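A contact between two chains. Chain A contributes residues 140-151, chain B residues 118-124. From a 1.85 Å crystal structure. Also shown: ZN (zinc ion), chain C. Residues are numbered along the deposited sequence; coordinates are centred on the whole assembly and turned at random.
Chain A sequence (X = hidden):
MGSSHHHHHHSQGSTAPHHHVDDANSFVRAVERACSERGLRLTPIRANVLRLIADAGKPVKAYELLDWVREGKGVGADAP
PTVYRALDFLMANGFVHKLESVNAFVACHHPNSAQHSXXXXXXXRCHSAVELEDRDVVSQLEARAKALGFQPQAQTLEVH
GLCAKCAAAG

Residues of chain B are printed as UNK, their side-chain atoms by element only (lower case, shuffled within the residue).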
# COMPACT_ATOMS: atom_id res chain seq x y z
N GLN A 140 -6.78 -7.53 -14.87
CA GLN A 140 -6.98 -8.79 -14.19
C GLN A 140 -7.54 -8.58 -12.79
O GLN A 140 -8.51 -9.23 -12.41
CB GLN A 140 -5.69 -9.60 -14.12
CG GLN A 140 -5.56 -10.51 -15.36
CD GLN A 140 -4.16 -11.12 -15.41
OE1 GLN A 140 -3.91 -12.20 -14.86
NE2 GLN A 140 -3.22 -10.38 -15.96
N LEU A 141 -6.95 -7.64 -12.02
CA LEU A 141 -7.44 -7.42 -10.67
C LEU A 141 -8.82 -6.80 -10.66
O LEU A 141 -9.63 -7.09 -9.76
CB LEU A 141 -6.45 -6.52 -9.91
CG LEU A 141 -5.14 -7.17 -9.45
CD1 LEU A 141 -4.22 -6.08 -8.71
CD2 LEU A 141 -5.43 -8.36 -8.57
N GLU A 142 -9.16 -5.98 -11.67
CA GLU A 142 -10.55 -5.55 -11.79
C GLU A 142 -11.50 -6.72 -12.00
O GLU A 142 -12.55 -6.81 -11.35
CB GLU A 142 -10.71 -4.54 -12.92
CG GLU A 142 -10.36 -3.15 -12.52
CD GLU A 142 -10.48 -2.23 -13.71
OE1 GLU A 142 -11.27 -2.58 -14.61
OE2 GLU A 142 -9.80 -1.19 -13.75
N ALA A 143 -11.18 -7.61 -12.95
CA ALA A 143 -12.02 -8.78 -13.19
C ALA A 143 -12.18 -9.62 -11.93
O ALA A 143 -13.26 -10.13 -11.65
CB ALA A 143 -11.42 -9.64 -14.30
N ARG A 144 -11.07 -9.83 -11.19
CA ARG A 144 -11.16 -10.59 -9.95
C ARG A 144 -12.16 -9.94 -9.00
O ARG A 144 -13.00 -10.62 -8.40
CB ARG A 144 -9.79 -10.67 -9.27
CG ARG A 144 -8.72 -11.61 -9.93
CD ARG A 144 -9.27 -13.05 -10.13
NE ARG A 144 -9.80 -13.65 -8.88
CZ ARG A 144 -8.99 -14.17 -7.95
NH1 ARG A 144 -7.66 -14.17 -8.17
NH2 ARG A 144 -9.50 -14.70 -6.87
N ALA A 145 -12.06 -8.61 -8.86
CA ALA A 145 -12.95 -7.87 -7.97
C ALA A 145 -14.40 -7.99 -8.42
O ALA A 145 -15.28 -8.30 -7.62
CB ALA A 145 -12.52 -6.39 -7.90
N LYS A 146 -14.66 -7.78 -9.72
CA LYS A 146 -16.02 -7.72 -10.18
C LYS A 146 -16.70 -9.07 -10.11
O LYS A 146 -17.91 -9.14 -9.94
CB LYS A 146 -16.08 -7.16 -11.58
CG LYS A 146 -15.64 -5.71 -11.59
CD LYS A 146 -15.98 -5.07 -12.93
CE LYS A 146 -15.22 -3.79 -13.11
NZ LYS A 146 -15.47 -3.28 -14.50
N ALA A 147 -15.93 -10.15 -10.19
CA ALA A 147 -16.50 -11.49 -10.10
C ALA A 147 -16.94 -11.85 -8.69
O ALA A 147 -17.66 -12.84 -8.51
CB ALA A 147 -15.47 -12.53 -10.60
N LEU A 148 -16.51 -11.08 -7.69
CA LEU A 148 -17.05 -11.18 -6.34
C LEU A 148 -18.00 -10.05 -6.00
O LEU A 148 -18.29 -9.82 -4.81
CB LEU A 148 -15.92 -11.17 -5.30
CG LEU A 148 -14.90 -12.28 -5.51
CD1 LEU A 148 -13.64 -11.97 -4.73
CD2 LEU A 148 -15.58 -13.58 -5.07
N GLY A 149 -18.48 -9.30 -6.98
CA GLY A 149 -19.43 -8.24 -6.65
C GLY A 149 -18.79 -6.95 -6.16
O GLY A 149 -19.49 -5.96 -5.97
N PHE A 150 -17.47 -6.91 -5.98
CA PHE A 150 -16.79 -5.70 -5.53
C PHE A 150 -16.64 -4.73 -6.70
O PHE A 150 -16.26 -5.12 -7.80
CB PHE A 150 -15.45 -6.11 -4.94
CG PHE A 150 -14.67 -5.00 -4.25
CD1 PHE A 150 -13.80 -4.18 -4.97
CD2 PHE A 150 -14.76 -4.85 -2.89
CE1 PHE A 150 -13.05 -3.19 -4.29
CE2 PHE A 150 -14.03 -3.87 -2.22
CZ PHE A 150 -13.16 -3.07 -2.94
N GLN A 151 -16.95 -3.45 -6.49
CA GLN A 151 -16.86 -2.49 -7.59
C GLN A 151 -15.52 -1.72 -7.46
O GLN A 151 -15.42 -0.77 -6.66
CB GLN A 151 -18.08 -1.55 -7.57
CG GLN A 151 -19.39 -2.41 -7.69
CD GLN A 151 -20.61 -1.71 -8.19
OE1 GLN A 151 -20.59 -0.52 -8.50
NE2 GLN A 151 -21.74 -2.45 -8.22
N UNK B 118 -0.50 -11.42 -1.93
CA UNK B 118 -1.86 -11.67 -2.43
C UNK B 118 -2.63 -10.36 -2.51
O UNK B 118 -2.41 -9.47 -1.70
c UNK B 118 -2.66 -12.64 -1.54
c UNK B 118 -2.77 -12.09 -0.09
c UNK B 118 -2.12 -14.04 -1.63
N UNK B 119 -3.55 -10.23 -3.45
CA UNK B 119 -4.44 -9.08 -3.47
C UNK B 119 -5.44 -9.12 -2.32
O UNK B 119 -5.93 -10.18 -1.90
c UNK B 119 -5.18 -9.22 -4.81
c UNK B 119 -3.79 -11.14 -4.58
c UNK B 119 -4.31 -10.22 -5.62
N UNK B 120 -5.81 -7.93 -1.91
CA UNK B 120 -6.90 -7.63 -1.00
C UNK B 120 -7.85 -6.67 -1.67
O UNK B 120 -7.40 -5.71 -2.30
c UNK B 120 -4.26 -9.72 2.67
c UNK B 120 -3.59 -8.99 1.71
c UNK B 120 -6.35 -6.95 0.29
c UNK B 120 -5.59 -9.54 2.86
c UNK B 120 -6.28 -8.61 2.10
c UNK B 120 -4.27 -8.07 0.96
c UNK B 120 -5.62 -7.88 1.14
N UNK B 121 -9.18 -6.94 -1.52
CA UNK B 121 -10.22 -5.99 -1.87
C UNK B 121 -10.61 -5.27 -0.59
O UNK B 121 -11.05 -5.90 0.36
c UNK B 121 -10.54 -6.98 -4.78
c UNK B 121 -11.45 -6.70 -2.44
c UNK B 121 -12.45 -8.44 -3.96
c UNK B 121 -11.20 -7.71 -3.59
N UNK B 122 -10.43 -3.96 -0.55
CA UNK B 122 -10.67 -3.21 0.67
C UNK B 122 -11.75 -2.19 0.38
O UNK B 122 -11.58 -1.35 -0.50
c UNK B 122 -9.39 -2.54 1.20
c UNK B 122 -9.65 -1.79 2.57
c UNK B 122 -8.32 -3.59 1.45
c UNK B 122 -6.89 -2.90 1.75
N UNK B 123 -12.90 -2.31 1.05
CA UNK B 123 -14.00 -1.42 0.72
C UNK B 123 -13.66 -0.05 1.30
O UNK B 123 -13.31 0.05 2.47
c UNK B 123 -15.32 -1.94 1.30
s UNK B 123 -16.69 -0.84 1.00
N UNK B 124 -13.84 0.99 0.49
CA UNK B 124 -13.60 2.35 0.95
C UNK B 124 -14.58 2.77 2.05
O UNK B 124 -14.25 3.62 2.86
c UNK B 124 -12.61 3.16 -1.25
o UNK B 124 -11.56 2.53 -0.96
c UNK B 124 -13.72 3.33 -0.21
o UNK B 124 -12.81 3.69 -2.37
ZN ZN C . -18.40 -2.04 2.06

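Position 118 of chain B has three side-chain carbons, one bound to CA and carrying the other two. They stay out of reach of the chain A stretch. A fork at CB with no hetero atom is valine.

Position 119 also has three side-chain carbons, but one of them closes a ring onto the backbone N. The ring packs on Leu A141. This is proline. It points toward chain A, and CG of Pro B119 lies 3.7 Å from CD2 of Leu A141.

Position 120 has seven carbons: one, then a ring of six. They do not reach the chain A stretch. With no oxygen on the ring, this is phenylalanine.

Position 121 has four carbons, forked at the second. They pack on Ala A145, Leu A148 and one face of the Phe A150 ring. This is leucine, and it points toward chain A. CD2 of Leu B121 is 3.7 Å from CB of Ala A145, and its CD1 is 3.8 Å from CD1 of Leu A148. Its CB sits over the face of the Phe A150 ring, 3.8 Å from the ring centroid and 11° off the ring normal, a CH-pi contact.

Position 122 has four carbons forked at the first, with one arm two carbons long. The CA-to-CB bond points away, and the close contact is through the backbone O, 3.4 Å from CZ of Phe A150 and near the plane of the ring. This is isoleucine.

Position 123 has one carbon and then one sulfur. Its backbone N is 3.8 Å from CE2 of Phe A150, and its CB is 4.2 Å from the same CE2. This is cysteine. SG of Cys B123 binds the zinc ion at 2.3 Å, with three further ligand atoms elsewhere in the structure.

Position 124 has two carbons, the second carrying two oxygens. They have no close contact with the chain A stretch. A carboxylate on CB is aspartate. OD1 of Asp B124 is hydrogen-bonded elsewhere in the structure.

The contact is apolar packing, with no hydrogen bond between the two stretches. Pro B119 and Leu B121 point toward chain A, while Ile B122 points away, as alternation along a strand allows. Leu B121 covers the most ground, meeting Ala A145 on the helix and Leu A148 and Phe A150 beyond it. A type I turn runs from Lys A146 to Gly A149, and Phe A150 comes next. Its ring packs one face on Leu B121 and sets its edge near the strand backbone.

Chain B 118-124: VPFLICD
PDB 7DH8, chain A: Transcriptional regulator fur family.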